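Local coordinates for protein aminotransferase, class IV (Brucella abortus, PDB 4TVI) that carries pyridoxal 5'-phosphate on a lysine and probably transfers amino groups between branched-chain amino acids and 2-oxoglutarate, at residues 165-170 against 192-197; 84-89 against 124-129. One frame throughout, in Å; residues are numbered along the deposited sequence.

Interaction 1: 165-170 against 192-197; sequences TSFRRP and LREAKA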
loop_
_atom_site.group_PDB
_atom_site.type_symbol
_atom_site.label_atom_id
_atom_site.label_comp_id
_atom_site.label_asym_id
_atom_site.label_seq_id
_atom_site.Cartn_x
_atom_site.Cartn_y
_atom_site.Cartn_z
ATOM N N THR A 165 -16.257 -12.624 -0.739
ATOM C CA THR A 165 -16.015 -11.230 -1.074
ATOM C C THR A 165 -15.883 -11.069 -2.584
ATOM O O THR A 165 -15.469 -11.993 -3.288
ATOM C CB THR A 165 -14.753 -10.687 -0.379
ATOM O OG1 THR A 165 -14.493 -9.356 -0.842
ATOM C CG2 THR A 165 -13.547 -11.575 -0.680
ATOM N N SER A 166 -16.258 -9.895 -3.075
ATOM C CA SER A 166 -16.204 -9.607 -4.497
ATOM C C SER A 166 -14.772 -9.340 -4.941
ATOM O O SER A 166 -14.475 -9.304 -6.128
ATOM C CB SER A 166 -17.093 -8.409 -4.823
ATOM O OG SER A 166 -16.563 -7.237 -4.235
ATOM N N PHE A 167 -13.890 -9.106 -3.981
ATOM C CA PHE A 167 -12.505 -8.813 -4.307
ATOM C C PHE A 167 -11.633 -10.058 -4.218
ATOM O O PHE A 167 -11.990 -11.022 -3.548
ATOM C CB PHE A 167 -11.975 -7.720 -3.384
ATOM C CG PHE A 167 -12.862 -6.507 -3.332
ATOM C CD1 PHE A 167 -12.947 -5.645 -4.414
ATOM C CD2 PHE A 167 -13.611 -6.227 -2.198
ATOM C CE1 PHE A 167 -13.765 -4.530 -4.371
ATOM C CE2 PHE A 167 -14.433 -5.110 -2.148
ATOM C CZ PHE A 167 -14.508 -4.260 -3.234
ATOM N N ARG A 168 -10.496 -10.036 -4.906
ATOM C CA ARG A 168 -9.584 -11.171 -4.900
ATOM C C ARG A 168 -8.190 -10.751 -4.455
ATOM O O ARG A 168 -7.854 -9.561 -4.440
ATOM C CB ARG A 168 -9.508 -11.835 -6.278
ATOM C CG ARG A 168 -10.848 -12.135 -6.910
ATOM C CD ARG A 168 -10.694 -12.923 -8.221
ATOM N NE ARG A 168 -11.994 -13.172 -8.839
ATOM C CZ ARG A 168 -12.186 -13.432 -10.132
ATOM N NH1 ARG A 168 -11.161 -13.486 -10.973
ATOM N NH2 ARG A 168 -13.414 -13.635 -10.587
ATOM N N ARG A 169 -7.390 -11.747 -4.089
ATOM C CA ARG A 169 -5.972 -11.566 -3.821
ATOM C C ARG A 169 -5.257 -11.053 -5.062
ATOM O O ARG A 169 -5.553 -11.481 -6.175
ATOM C CB ARG A 169 -5.330 -12.888 -3.382
ATOM C CG ARG A 169 -5.933 -13.529 -2.141
ATOM C CD ARG A 169 -5.708 -12.687 -0.897
ATOM N NE ARG A 169 -4.299 -12.349 -0.728
ATOM C CZ ARG A 169 -3.862 -11.251 -0.121
ATOM N NH1 ARG A 169 -4.726 -10.375 0.379
ATOM N NH2 ARG A 169 -2.560 -11.027 -0.014
ATOM N N PRO A 170 -4.318 -10.124 -4.878
ATOM C CA PRO A 170 -3.416 -9.784 -5.979
ATOM C C PRO A 170 -2.373 -10.880 -6.172
ATOM O O PRO A 170 -2.418 -11.908 -5.489
ATOM C CB PRO A 170 -2.772 -8.470 -5.527
ATOM C CG PRO A 170 -3.068 -8.336 -4.056
ATOM C CD PRO A 170 -3.927 -9.482 -3.613
ATOM N N LEU A 192 -13.095 -6.748 4.360
ATOM C CA LEU A 192 -13.666 -6.762 5.699
ATOM C C LEU A 192 -14.873 -5.844 5.767
ATOM O O LEU A 192 -15.893 -6.196 6.363
ATOM C CB LEU A 192 -12.617 -6.346 6.732
ATOM C CG LEU A 192 -11.529 -7.394 6.968
ATOM C CD1 LEU A 192 -10.375 -6.801 7.743
ATOM C CD2 LEU A 192 -12.105 -8.589 7.712
ATOM N N ARG A 193 -14.763 -4.675 5.136
ATOM C CA ARG A 193 -15.877 -3.737 5.071
ATOM C C ARG A 193 -17.081 -4.402 4.408
ATOM O O ARG A 193 -18.214 -4.284 4.877
ATOM C CB ARG A 193 -15.489 -2.470 4.302
ATOM C CG ARG A 193 -16.666 -1.527 4.059
ATOM C CD ARG A 193 -16.387 -0.548 2.925
ATOM N NE ARG A 193 -15.908 -1.230 1.723
ATOM C CZ ARG A 193 -16.693 -1.816 0.823
ATOM N NH1 ARG A 193 -18.012 -1.811 0.977
ATOM N NH2 ARG A 193 -16.154 -2.411 -0.234
ATOM N N GLU A 194 -16.824 -5.108 3.313
ATOM C CA GLU A 194 -17.888 -5.808 2.601
ATOM C C GLU A 194 -18.516 -6.903 3.459
ATOM O O GLU A 194 -19.739 -7.039 3.513
ATOM C CB GLU A 194 -17.344 -6.423 1.311
ATOM C CG GLU A 194 -18.397 -6.684 0.251
ATOM C CD GLU A 194 -17.799 -7.258 -1.018
ATOM O OE1 GLU A 194 -16.898 -8.116 -0.916
ATOM O OE2 GLU A 194 -18.225 -6.851 -2.114
ATOM N N ALA A 195 -17.674 -7.669 4.146
ATOM C CA ALA A 195 -18.155 -8.745 5.005
ATOM C C ALA A 195 -19.032 -8.185 6.116
ATOM O O ALA A 195 -20.126 -8.689 6.377
ATOM C CB ALA A 195 -16.985 -9.524 5.590
ATOM N N LYS A 196 -18.538 -7.130 6.752
ATOM C CA LYS A 196 -19.256 -6.456 7.821
ATOM C C LYS A 196 -20.598 -5.937 7.339
ATOM O O LYS A 196 -21.604 -6.064 8.034
ATOM C CB LYS A 196 -18.408 -5.307 8.371
ATOM C CG LYS A 196 -19.080 -4.469 9.438
ATOM C CD LYS A 196 -18.144 -3.349 9.882
ATOM C CE LYS A 196 -18.720 -2.553 11.033
ATOM N NZ LYS A 196 -17.699 -1.619 11.593
ATOM N N ALA A 197 -20.620 -5.379 6.133
ATOM C CA ALA A 197 -21.872 -4.881 5.573
ATOM C C ALA A 197 -22.866 -6.024 5.390
ATOM O O ALA A 197 -24.067 -5.844 5.576
ATOM C CB ALA A 197 -21.631 -4.164 4.243
#

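Interaction 2: 84-89 against 124-129; sequences RANDSA and PMYWAE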
loop_
_atom_site.group_PDB
_atom_site.type_symbol
_atom_site.label_atom_id
_atom_site.label_comp_id
_atom_site.label_asym_id
_atom_site.label_seq_id
_atom_site.Cartn_x
_atom_site.Cartn_y
_atom_site.Cartn_z
ATOM N N ARG A 84 11.482 -12.764 9.483
ATOM C CA ARG A 84 10.656 -12.441 8.328
ATOM C C ARG A 84 10.572 -10.941 8.105
ATOM O O ARG A 84 10.450 -10.493 6.965
ATOM C CB ARG A 84 9.246 -13.023 8.473
ATOM C CG ARG A 84 8.409 -12.896 7.191
ATOM C CD ARG A 84 7.092 -13.650 7.305
ATOM N NE ARG A 84 6.244 -13.117 8.366
ATOM C CZ ARG A 84 5.097 -13.668 8.749
ATOM N NH1 ARG A 84 4.667 -14.782 8.167
ATOM N NH2 ARG A 84 4.384 -13.115 9.722
ATOM N N ALA A 85 10.665 -10.163 9.184
ATOM C CA ALA A 85 10.657 -8.707 9.059
ATOM C C ALA A 85 11.782 -8.250 8.136
ATOM O O ALA A 85 11.581 -7.378 7.289
ATOM C CB ALA A 85 10.782 -8.040 10.424
ATOM N N ASN A 86 12.960 -8.855 8.285
ATOM C CA ASN A 86 14.081 -8.531 7.407
ATOM C C ASN A 86 13.827 -8.986 5.976
ATOM O O ASN A 86 14.179 -8.281 5.027
ATOM C CB ASN A 86 15.379 -9.142 7.933
ATOM C CG ASN A 86 15.908 -8.408 9.152
ATOM O OD1 ASN A 86 15.420 -7.331 9.495
ATOM N ND2 ASN A 86 16.918 -8.976 9.801
ATOM N N ASP A 87 13.207 -10.154 5.822
ATOM C CA ASP A 87 12.837 -10.636 4.490
ATOM C C ASP A 87 11.883 -9.668 3.797
ATOM O O ASP A 87 12.097 -9.293 2.645
ATOM C CB ASP A 87 12.185 -12.015 4.566
ATOM C CG ASP A 87 13.144 -13.090 5.025
ATOM O OD1 ASP A 87 14.370 -12.905 4.865
ATOM O OD2 ASP A 87 12.666 -14.121 5.547
ATOM N N SER A 88 10.831 -9.272 4.507
ATOM C CA SER A 88 9.840 -8.349 3.963
ATOM C C SER A 88 10.485 -7.024 3.583
ATOM O O SER A 88 10.148 -6.442 2.551
ATOM C CB SER A 88 8.713 -8.101 4.967
ATOM O OG SER A 88 7.968 -9.283 5.216
ATOM N N ALA A 89 11.408 -6.550 4.418
ATOM C CA ALA A 89 12.090 -5.289 4.138
ATOM C C ALA A 89 12.829 -5.364 2.807
ATOM O O ALA A 89 12.677 -4.493 1.955
ATOM C CB ALA A 89 13.051 -4.928 5.263
ATOM N N PRO A 124 7.446 -5.394 14.808
ATOM C CA PRO A 124 8.614 -4.772 14.175
ATOM C C PRO A 124 8.222 -4.068 12.878
ATOM O O PRO A 124 7.353 -4.573 12.167
ATOM C CB PRO A 124 9.542 -5.958 13.884
ATOM C CG PRO A 124 8.960 -7.121 14.625
ATOM C CD PRO A 124 7.500 -6.861 14.727
ATOM N N MET A 125 8.846 -2.935 12.572
ATOM C CA MET A 125 8.510 -2.189 11.361
ATOM C C MET A 125 9.744 -1.576 10.693
ATOM O O MET A 125 10.597 -0.990 11.359
ATOM C CB MET A 125 7.497 -1.090 11.682
ATOM C CG MET A 125 6.114 -1.602 12.056
ATOM S SD MET A 125 4.993 -0.288 12.578
ATOM C CE MET A 125 5.809 0.276 14.071
ATOM N N TYR A 126 9.827 -1.729 9.376
ATOM C CA TYR A 126 10.863 -1.106 8.557
ATOM C C TYR A 126 10.206 -0.233 7.495
ATOM O O TYR A 126 9.139 -0.582 6.993
ATOM C CB TYR A 126 11.727 -2.142 7.846
ATOM C CG TYR A 126 12.784 -2.849 8.657
ATOM C CD1 TYR A 126 13.831 -2.151 9.247
ATOM C CD2 TYR A 126 12.776 -4.231 8.766
ATOM C CE1 TYR A 126 14.819 -2.814 9.963
ATOM C CE2 TYR A 126 13.751 -4.896 9.471
ATOM C CZ TYR A 126 14.771 -4.188 10.071
ATOM O OH TYR A 126 15.745 -4.869 10.772
ATOM N N TRP A 127 10.850 0.873 7.136
ATOM C CA TRP A 127 10.340 1.757 6.091
ATOM C C TRP A 127 11.444 2.676 5.563
ATOM O O TRP A 127 12.472 2.864 6.212
ATOM C CB TRP A 127 9.173 2.589 6.616
ATOM C CG TRP A 127 9.596 3.633 7.615
ATOM C CD1 TRP A 127 9.906 4.940 7.358
ATOM C CD2 TRP A 127 9.768 3.449 9.027
ATOM N NE1 TRP A 127 10.253 5.581 8.525
ATOM C CE2 TRP A 127 10.179 4.688 9.564
ATOM C CE3 TRP A 127 9.615 2.357 9.890
ATOM C CZ2 TRP A 127 10.431 4.868 10.924
ATOM C CZ3 TRP A 127 9.868 2.539 11.246
ATOM C CH2 TRP A 127 10.273 3.784 11.747
ATOM N N ALA A 128 11.223 3.264 4.394
ATOM C CA ALA A 128 12.195 4.197 3.831
ATOM C C ALA A 128 11.839 5.630 4.190
ATOM O O ALA A 128 10.686 6.038 4.056
ATOM C CB ALA A 128 12.281 4.039 2.324
ATOM N N GLU A 129 12.829 6.392 4.650
ATOM C CA GLU A 129 12.619 7.808 4.933
ATOM C C GLU A 129 12.716 8.663 3.666
ATOM O O GLU A 129 12.062 9.699 3.565
ATOM C CB GLU A 129 13.625 8.321 5.966
ATOM C CG GLU A 129 13.265 8.006 7.401
ATOM C CD GLU A 129 12.037 8.762 7.869
ATOM O OE1 GLU A 129 11.763 9.856 7.323
ATOM O OE2 GLU A 129 11.340 8.262 8.779
#

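Interaction 1: 165-170 against 192-197
The carboxylate of E194, reaching out from helix 185-198, is gripped by three donors of an ST turn in the loop that follows strand 160-164. T165 OG1 donates to E194 OE1 at 2.7 Å, meeting that oxygen nearly along its C-O bond. The backbone N of S166 reaches the same OE1 at 2.9 Å, on its syn side and with an N-H...O angle of 164°. On the other oxygen, E194 OE2, the hydroxyl S166 OG donates at 2.7 Å, again from the syn side and slightly out of the carboxylate plane. Both oxygens are therefore held, which should fix the rotation of the carboxylate, and three donors round one acid would probably favour its charged form. With CG anti to the backbone N (chi1 -157°) and the chain straight beyond it, E194 spans the gap from helix to loop.

Beside this, the guanidinium of R193 stands steeply to the ring of F167, and its NH2 comes to the ring edge, 3.7 Å from F167 CE2. S166 OG of the same loop lies over the centre of one face of that ring. M191 of the helix packs against T165, and L172 of the second subunit against F167, so this surface contact lies close to the dimer interface. The turn itself is closed by F167 N donating to T165 OG1 at 3.2 Å, almost straight at 170°.

Interaction 2: 84-89 against 124-129
Helix 84-89 and strand 124-128 run nearly parallel, their axes 8.7 Å apart at closest approach and 18° from aligned, with A89 nearest Y126 and A85 nearest P124. Y126 carries most of the contact on the strand side. Its chi1 of -78° sets CG anti to the carbonyl carbon and carries the ring to the helix, where A85, N86 and A89 meet it. The phenol OH donates to N86 OD1 at 2.8 Å, in the plane of the amide carbonyl and at a C=O...O angle of 148°; the amide is tilted against the ring. The same OD1 lies at the ring edge, 3.0 Å from Y126 CE2. Further along that edge the backbone A85 O approaches Y126 CD2 at 3.7 Å, while the methyl A89 CB comes obliquely to the same carbon at 3.6 Å. Apart from the tyrosine, A85 CB packs on P124 CB at 4.2 Å.

This is helix-on-sheet packing in which the buried polar groups are paired: L98 N donates to Y126 OH, and L98 O takes N86 ND2, so one loop residue ties both. The helix also serves the cofactor site, for R84 NH1 bonds the phosphate of the modified lysine at position 180. Around the contact, strand 120-128 runs between strands 64-70 and 143-151 of the antiparallel sheet, with F145 beside the Y126 ring, and I103 of helix 100-111 packs on both N86 and Y126.

In the fold
Interaction 2 comes first along the chain and is complete before interaction 1 opens. Their centres lie 26 Å apart, with nearest atoms about 12 Å from one another, so they do not touch. Interaction 2 joins helix 78-91 to the antiparallel five-stranded sheet and is buried; interaction 1 lies at the surface, tying helix 185-198 to the loop after strand 160-164. Interaction 2 thus includes a strand of the antiparallel sheet, whereas interaction 1 lies just beyond the end of a strand of the mixed one. The modified lysine at position 180 falls in the chain between the two segments of interaction 1, while helix 78-91 of interaction 2 bonds directly to that cofactor-bearing residue.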